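Local coordinates for protein transcriptional activator TenA-1 (Sulfolobus solfataricus P2, PDB 2QZC) that is a putative TenA-like thiaminase that probably acts on thiamine or its degradation products, although it was named a transcriptional activator, at residues Glu53-Ala58 and Pro136-Tyr141; Thr116-Tyr121 and Leu189-Asn194. All coordinates share one frame; numbering follows the deposited sequence. Where two conformers were deposited one is given.

Interaction 1: residues Glu53-Ala58 and Pro136-Tyr141; sequences EDMLRA and PCMFGY
M55, a selenomethionine, reaches from helix 38-63 to two residues of helix 127-148 at once: its SE lies 4.0 Å from SE of M138, also a selenomethionine, and 4.1 Å from SG of C137. This cluster of one sulfur and two seleniums is the whole tight part of the contact, and the backbones stay well apart, the CA atoms of M55 and C137 being 9.7 Å from each other. M55 carries CG anti to its N (chi1 -174°), with CB aimed at the partner helix, and the chain bends at chi3 to turn CE aside while SE faces the pair. C137 also points across, whereas M138 starts off to one flank and folds at chi2 and chi3 until its SE meets that of M55, the two chains lying slantwise to each other.

The opposite flank of 53-58 is polar and partly exposed. There R57 takes E53 side-on, NE and NH2 both bonding OE2 in the plane of the guanidinium; the NH2 to OE2 distance is 3.0 Å. NH1 of R57 goes on to S64 O and G66 O of the second subunit, so this side belongs to the dimer interface.

Around the buried side, helix 166-179 packs on M138 through I172 and I175, helix 110-125 brings Y115 to C137, and helix 186-208 sets E199 against C137, which places this contact close to the centre of the all-helical, heme oxygenase-like fold.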
loop_
_atom_site.group_PDB
_atom_site.type_symbol
_atom_site.label_atom_id
_atom_site.label_comp_id
_atom_site.label_asym_id
_atom_site.label_seq_id
_atom_site.Cartn_x
_atom_site.Cartn_y
_atom_site.Cartn_z
ATOM N N GLU A 53 -12.188 -2.353 -4.899
ATOM C CA GLU A 53 -11.699 -1.143 -4.237
ATOM C C GLU A 53 -11.633 -1.363 -2.710
ATOM O O GLU A 53 -10.672 -0.974 -2.034
ATOM C CB GLU A 53 -12.561 0.076 -4.578
ATOM C CG GLU A 53 -11.967 1.350 -3.949
ATOM C CD GLU A 53 -12.758 2.610 -4.202
ATOM O OE1 GLU A 53 -13.485 2.655 -5.197
ATOM O OE2 GLU A 53 -12.640 3.566 -3.408
ATOM N N ASP A 54 -12.679 -1.952 -2.126
ATOM C CA ASP A 54 -12.632 -2.251 -0.685
ATOM C C ASP A 54 -11.541 -3.258 -0.337
ATOM O O ASP A 54 -10.882 -3.144 0.694
ATOM C CB ASP A 54 -14.002 -2.795 -0.226
ATOM C CG ASP A 54 -15.073 -1.735 -0.151
ATOM O OD1 ASP A 54 -14.808 -0.639 0.402
ATOM O OD2 ASP A 54 -16.202 -2.032 -0.586
HETATM N N MSE A 55 -11.359 -4.261 -1.176
HETATM C CA MSE A 55 -10.280 -5.274 -0.996
HETATM C C MSE A 55 -8.901 -4.597 -0.965
HETATM O O MSE A 55 -8.062 -4.923 -0.127
HETATM C CB MSE A 55 -10.345 -6.283 -2.145
HETATM C CG MSE A 55 -9.427 -7.420 -2.042
HETATM SE SE MSE A 55 -9.073 -8.230 -3.818
HETATM C CE MSE A 55 -7.852 -6.902 -4.500
ATOM N N LEU A 56 -8.689 -3.647 -1.862
ATOM C CA LEU A 56 -7.413 -2.917 -1.902
ATOM C C LEU A 56 -7.250 -2.073 -0.652
ATOM O O LEU A 56 -6.143 -2.016 -0.051
ATOM C CB LEU A 56 -7.320 -2.040 -3.139
ATOM C CG LEU A 56 -7.162 -2.764 -4.462
ATOM C CD1 LEU A 56 -7.343 -1.812 -5.620
ATOM C CD2 LEU A 56 -5.815 -3.429 -4.557
ATOM N N ARG A 57 -8.333 -1.387 -0.218
ATOM C CA ARG A 57 -8.230 -0.610 1.020
ATOM C C ARG A 57 -7.893 -1.484 2.220
ATOM O O ARG A 57 -7.048 -1.143 3.082
ATOM C CB ARG A 57 -9.484 0.218 1.237
ATOM C CG ARG A 57 -9.653 1.314 0.179
ATOM C CD ARG A 57 -10.951 2.065 0.450
ATOM N NE ARG A 57 -11.248 3.092 -0.556
ATOM C CZ ARG A 57 -10.712 4.318 -0.579
ATOM N NH1 ARG A 57 -9.860 4.689 0.330
ATOM N NH2 ARG A 57 -11.056 5.196 -1.514
ATOM N N ALA A 58 -8.546 -2.638 2.303
ATOM C CA ALA A 58 -8.268 -3.604 3.380
ATOM C C ALA A 58 -6.827 -4.128 3.317
ATOM O O ALA A 58 -6.146 -4.185 4.339
ATOM C CB ALA A 58 -9.297 -4.754 3.292
ATOM N N PRO A 136 -8.651 -16.956 -0.512
ATOM C CA PRO A 136 -9.620 -17.574 -1.446
ATOM C C PRO A 136 -9.921 -16.766 -2.704
ATOM O O PRO A 136 -9.928 -17.317 -3.815
ATOM C CB PRO A 136 -10.851 -17.761 -0.556
ATOM C CG PRO A 136 -10.242 -18.000 0.815
ATOM C CD PRO A 136 -9.150 -16.995 0.880
ATOM N N CYS A 137 -10.122 -15.460 -2.564
ATOM C CA CYS A 137 -10.364 -14.597 -3.691
ATOM C C CYS A 137 -9.192 -14.614 -4.681
ATOM O O CYS A 137 -9.367 -14.820 -5.879
ATOM C CB CYS A 137 -10.567 -13.192 -3.160
ATOM S SG CYS A 137 -10.613 -12.006 -4.393
HETATM N N MSE A 138 -7.989 -14.460 -4.149
HETATM C CA MSE A 138 -6.818 -14.331 -5.023
HETATM C C MSE A 138 -6.423 -15.632 -5.667
HETATM O O MSE A 138 -6.324 -15.730 -6.903
HETATM C CB MSE A 138 -5.658 -13.737 -4.226
HETATM C CG MSE A 138 -5.934 -12.341 -3.673
HETATM SE SE MSE A 138 -6.360 -10.943 -5.004
HETATM C CE MSE A 138 -4.742 -10.985 -5.989
ATOM N N PHE A 139 -6.277 -16.650 -4.863
ATOM C CA PHE A 139 -5.851 -17.965 -5.357
ATOM C C PHE A 139 -6.943 -18.612 -6.187
ATOM O O PHE A 139 -6.666 -19.161 -7.265
ATOM C CB PHE A 139 -5.421 -18.900 -4.195
ATOM C CG PHE A 139 -4.813 -20.211 -4.659
ATOM C CD1 PHE A 139 -3.483 -20.242 -4.996
ATOM C CD2 PHE A 139 -5.577 -21.362 -4.749
ATOM C CE1 PHE A 139 -2.910 -21.413 -5.422
ATOM C CE2 PHE A 139 -5.005 -22.548 -5.211
ATOM C CZ PHE A 139 -3.680 -22.554 -5.544
ATOM N N GLY A 140 -8.190 -18.529 -5.731
ATOM C CA GLY A 140 -9.290 -19.129 -6.438
ATOM C C GLY A 140 -9.468 -18.521 -7.800
ATOM O O GLY A 140 -9.750 -19.239 -8.756
ATOM N N TYR A 141 -9.324 -17.206 -7.927
ATOM C CA TYR A 141 -9.449 -16.593 -9.255
ATOM C C TYR A 141 -8.329 -17.022 -10.220
ATOM O O TYR A 141 -8.556 -17.087 -11.430
ATOM C CB TYR A 141 -9.584 -15.068 -9.175
ATOM C CG TYR A 141 -11.009 -14.575 -8.995
ATOM C CD1 TYR A 141 -11.878 -15.134 -8.037
ATOM C CD2 TYR A 141 -11.505 -13.569 -9.786
ATOM C CE1 TYR A 141 -13.181 -14.651 -7.852
ATOM C CE2 TYR A 141 -12.784 -13.073 -9.594
ATOM C CZ TYR A 141 -13.649 -13.642 -8.694
ATOM O OH TYR A 141 -14.918 -13.133 -8.546
#

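Interaction 2: residues Thr116-Tyr121 and Leu189-Asn194; sequences TRHLYY and LNIFIN
H118 does nearly all the bridging between helix 110-125 and helix 186-208, pushing its imidazole across to N194 and I191. With CG anti to the backbone N (chi1 168°), the ring extends straight from its own helix and spans a gap of 8.8 Å between the CA atoms of H118 and N194. CE1 comes to 3.8 Å from CB of N194, so the aliphatic root of the asparagine makes the touch. The N194 amide is turned well away from the plane of the ring, the two planes 65° apart.

I191, one turn earlier, offers two things. Its carbonyl oxygen sits at the ring edge, near the imidazole plane, 3.9 Å from NE2 of H118, which is a contact and not a bond. Its CG2 branch lies 4.2 Å from H118 CE1, giving the ring an apolar neighbour. The hydrogen bond of NE2 is made instead with OG of S195, the residue just after N194, and this ties the imidazole to helix 186-208 and probably helps fix its rotation. F198, a turn further along that helix, and Y122 on the ring's own helix also meet the imidazole with their rings.

I191 also packs on A133 of helix 127-148, bringing a third helix to the pair. The arrangement is thus helix-to-helix packing through a single imidazole, away from the centre of the chain, within the all-helical bundle of the heme oxygenase-like fold to which TenA proteins belong.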
loop_
_atom_site.group_PDB
_atom_site.type_symbol
_atom_site.label_atom_id
_atom_site.label_comp_id
_atom_site.label_asym_id
_atom_site.label_seq_id
_atom_site.Cartn_x
_atom_site.Cartn_y
_atom_site.Cartn_z
ATOM N N THR A 116 -17.052 -7.599 1.938
ATOM C CA THR A 116 -16.117 -6.474 2.108
ATOM C C THR A 116 -15.916 -6.128 3.586
ATOM O O THR A 116 -14.797 -5.860 4.008
ATOM C CB THR A 116 -16.525 -5.257 1.270
ATOM O OG1 THR A 116 -17.802 -4.779 1.710
ATOM C CG2 THR A 116 -16.504 -5.560 -0.231
ATOM N N ARG A 117 -16.997 -6.101 4.384
ATOM C CA ARG A 117 -16.846 -5.799 5.807
ATOM C C ARG A 117 -16.042 -6.861 6.553
ATOM O O ARG A 117 -15.325 -6.551 7.531
ATOM C CB ARG A 117 -18.193 -5.454 6.468
ATOM C CG ARG A 117 -18.581 -4.003 6.339
ATOM C CD ARG A 117 -18.611 -3.472 4.930
ATOM N NE ARG A 117 -19.002 -2.067 4.893
ATOM C CZ ARG A 117 -18.889 -1.290 3.820
ATOM N NH1 ARG A 117 -18.420 -1.748 2.673
ATOM N NH2 ARG A 117 -19.310 -0.046 3.907
ATOM N N HIS A 118 -16.138 -8.108 6.106
ATOM C CA HIS A 118 -15.324 -9.246 6.629
ATOM C C HIS A 118 -13.821 -8.954 6.416
ATOM O O HIS A 118 -13.009 -9.072 7.331
ATOM C CB HIS A 118 -15.790 -10.510 5.880
ATOM C CG HIS A 118 -14.937 -11.740 6.012
ATOM N ND1 HIS A 118 -14.890 -12.525 7.149
ATOM C CD2 HIS A 118 -14.202 -12.382 5.071
ATOM C CE1 HIS A 118 -14.149 -13.592 6.884
ATOM N NE2 HIS A 118 -13.734 -13.535 5.636
ATOM N N LEU A 119 -13.443 -8.550 5.194
ATOM C CA LEU A 119 -12.023 -8.228 4.899
ATOM C C LEU A 119 -11.549 -7.065 5.759
ATOM O O LEU A 119 -10.454 -7.113 6.294
ATOM C CB LEU A 119 -11.806 -7.929 3.413
ATOM C CG LEU A 119 -12.100 -9.087 2.470
ATOM C CD1 LEU A 119 -11.845 -8.608 1.029
ATOM C CD2 LEU A 119 -11.246 -10.314 2.787
ATOM N N TYR A 120 -12.368 -5.997 5.877
ATOM C CA TYR A 120 -11.954 -4.889 6.719
ATOM C C TYR A 120 -11.759 -5.300 8.169
ATOM O O TYR A 120 -10.825 -4.801 8.845
ATOM C CB TYR A 120 -12.956 -3.714 6.648
ATOM C CG TYR A 120 -12.920 -2.846 5.403
ATOM C CD1 TYR A 120 -11.845 -2.010 5.171
ATOM C CD2 TYR A 120 -13.980 -2.816 4.470
ATOM C CE1 TYR A 120 -11.835 -1.161 4.093
ATOM C CE2 TYR A 120 -13.971 -1.962 3.386
ATOM C CZ TYR A 120 -12.855 -1.168 3.168
ATOM O OH TYR A 120 -12.869 -0.309 2.100
ATOM N N TYR A 121 -12.652 -6.137 8.695
ATOM C CA TYR A 121 -12.597 -6.554 10.085
ATOM C C TYR A 121 -11.237 -7.166 10.393
ATOM O O TYR A 121 -10.565 -6.752 11.368
ATOM C CB TYR A 121 -13.756 -7.522 10.411
ATOM C CG TYR A 121 -13.639 -8.098 11.808
ATOM C CD1 TYR A 121 -13.972 -7.336 12.894
ATOM C CD2 TYR A 121 -13.207 -9.379 12.034
ATOM C CE1 TYR A 121 -13.840 -7.821 14.202
ATOM C CE2 TYR A 121 -13.066 -9.877 13.337
ATOM C CZ TYR A 121 -13.404 -9.097 14.411
ATOM O OH TYR A 121 -13.270 -9.591 15.699
ATOM N N LEU A 189 -8.272 -21.334 9.755
ATOM C CA LEU A 189 -9.020 -22.115 8.790
ATOM C C LEU A 189 -10.485 -21.655 8.733
ATOM O O LEU A 189 -11.079 -21.585 7.645
ATOM C CB LEU A 189 -8.940 -23.618 9.118
ATOM C CG LEU A 189 -9.809 -24.560 8.297
ATOM C CD1 LEU A 189 -9.523 -24.444 6.796
ATOM C CD2 LEU A 189 -9.612 -26.013 8.826
ATOM N N ASN A 190 -11.067 -21.342 9.885
ATOM C CA ASN A 190 -12.462 -20.894 9.941
ATOM C C ASN A 190 -12.682 -19.560 9.231
ATOM O O ASN A 190 -13.723 -19.380 8.588
ATOM C CB ASN A 190 -12.957 -20.885 11.379
ATOM C CG ASN A 190 -13.214 -22.300 11.903
ATOM O OD1 ASN A 190 -13.400 -23.235 11.121
ATOM N ND2 ASN A 190 -13.272 -22.433 13.230
ATOM N N ILE A 191 -11.674 -18.691 9.264
ATOM C CA ILE A 191 -11.718 -17.417 8.511
ATOM C C ILE A 191 -11.716 -17.725 7.003
ATOM O O ILE A 191 -12.496 -17.151 6.220
ATOM C CB ILE A 191 -10.542 -16.494 8.897
ATOM C CG1 ILE A 191 -10.712 -16.015 10.333
ATOM C CG2 ILE A 191 -10.446 -15.256 7.965
ATOM C CD1 ILE A 191 -9.457 -15.343 10.938
ATOM N N PHE A 192 -10.799 -18.603 6.568
ATOM C CA PHE A 192 -10.674 -19.032 5.182
ATOM C C PHE A 192 -12.002 -19.633 4.713
ATOM O O PHE A 192 -12.497 -19.328 3.606
ATOM C CB PHE A 192 -9.534 -20.056 5.076
ATOM C CG PHE A 192 -9.124 -20.446 3.688
ATOM C CD1 PHE A 192 -9.730 -21.533 3.055
ATOM C CD2 PHE A 192 -8.066 -19.802 3.028
ATOM C CE1 PHE A 192 -9.326 -21.934 1.786
ATOM C CE2 PHE A 192 -7.644 -20.215 1.778
ATOM C CZ PHE A 192 -8.293 -21.287 1.155
ATOM N N ILE A 193 -12.596 -20.501 5.531
ATOM C CA ILE A 193 -13.907 -21.126 5.192
ATOM C C ILE A 193 -14.981 -20.035 4.964
ATOM O O ILE A 193 -15.709 -20.095 3.983
ATOM C CB ILE A 193 -14.385 -22.109 6.301
ATOM C CG1 ILE A 193 -13.481 -23.363 6.320
ATOM C CG2 ILE A 193 -15.871 -22.479 6.107
ATOM C CD1 ILE A 193 -13.658 -24.259 7.551
ATOM N N ASN A 194 -15.018 -19.030 5.844
ATOM C CA ASN A 194 -15.986 -17.928 5.678
ATOM C C ASN A 194 -15.781 -17.208 4.350
ATOM O O ASN A 194 -16.765 -16.924 3.637
ATOM C CB ASN A 194 -16.023 -16.938 6.846
ATOM C CG ASN A 194 -16.881 -17.415 7.996
ATOM O OD1 ASN A 194 -17.613 -18.423 7.861
ATOM N ND2 ASN A 194 -16.821 -16.704 9.133
#

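In the fold
Interactions 1 and 2 lie with centres about 11 Å apart and interlock: along the chain their segments alternate, and in space they touch in two places. Here Y120 OH of 116-121 probably hydrogen-bonds D54 OD1 of 53-58, at 2.6 Å. Elsewhere P136 CG of 136-141 packs against F192 CE2 of 189-194, at 3.5 Å. Four helices are thereby joined in a ring of contacts. Interaction 1 is the more central, and glycerol and imidazole, probably from the crystallisation liquor, lie about 3 and 4 Å from the C137 side chain, consistent with a pocket there. A bound glycerol also lies about 4 Å from the I191 side chain of interaction 2.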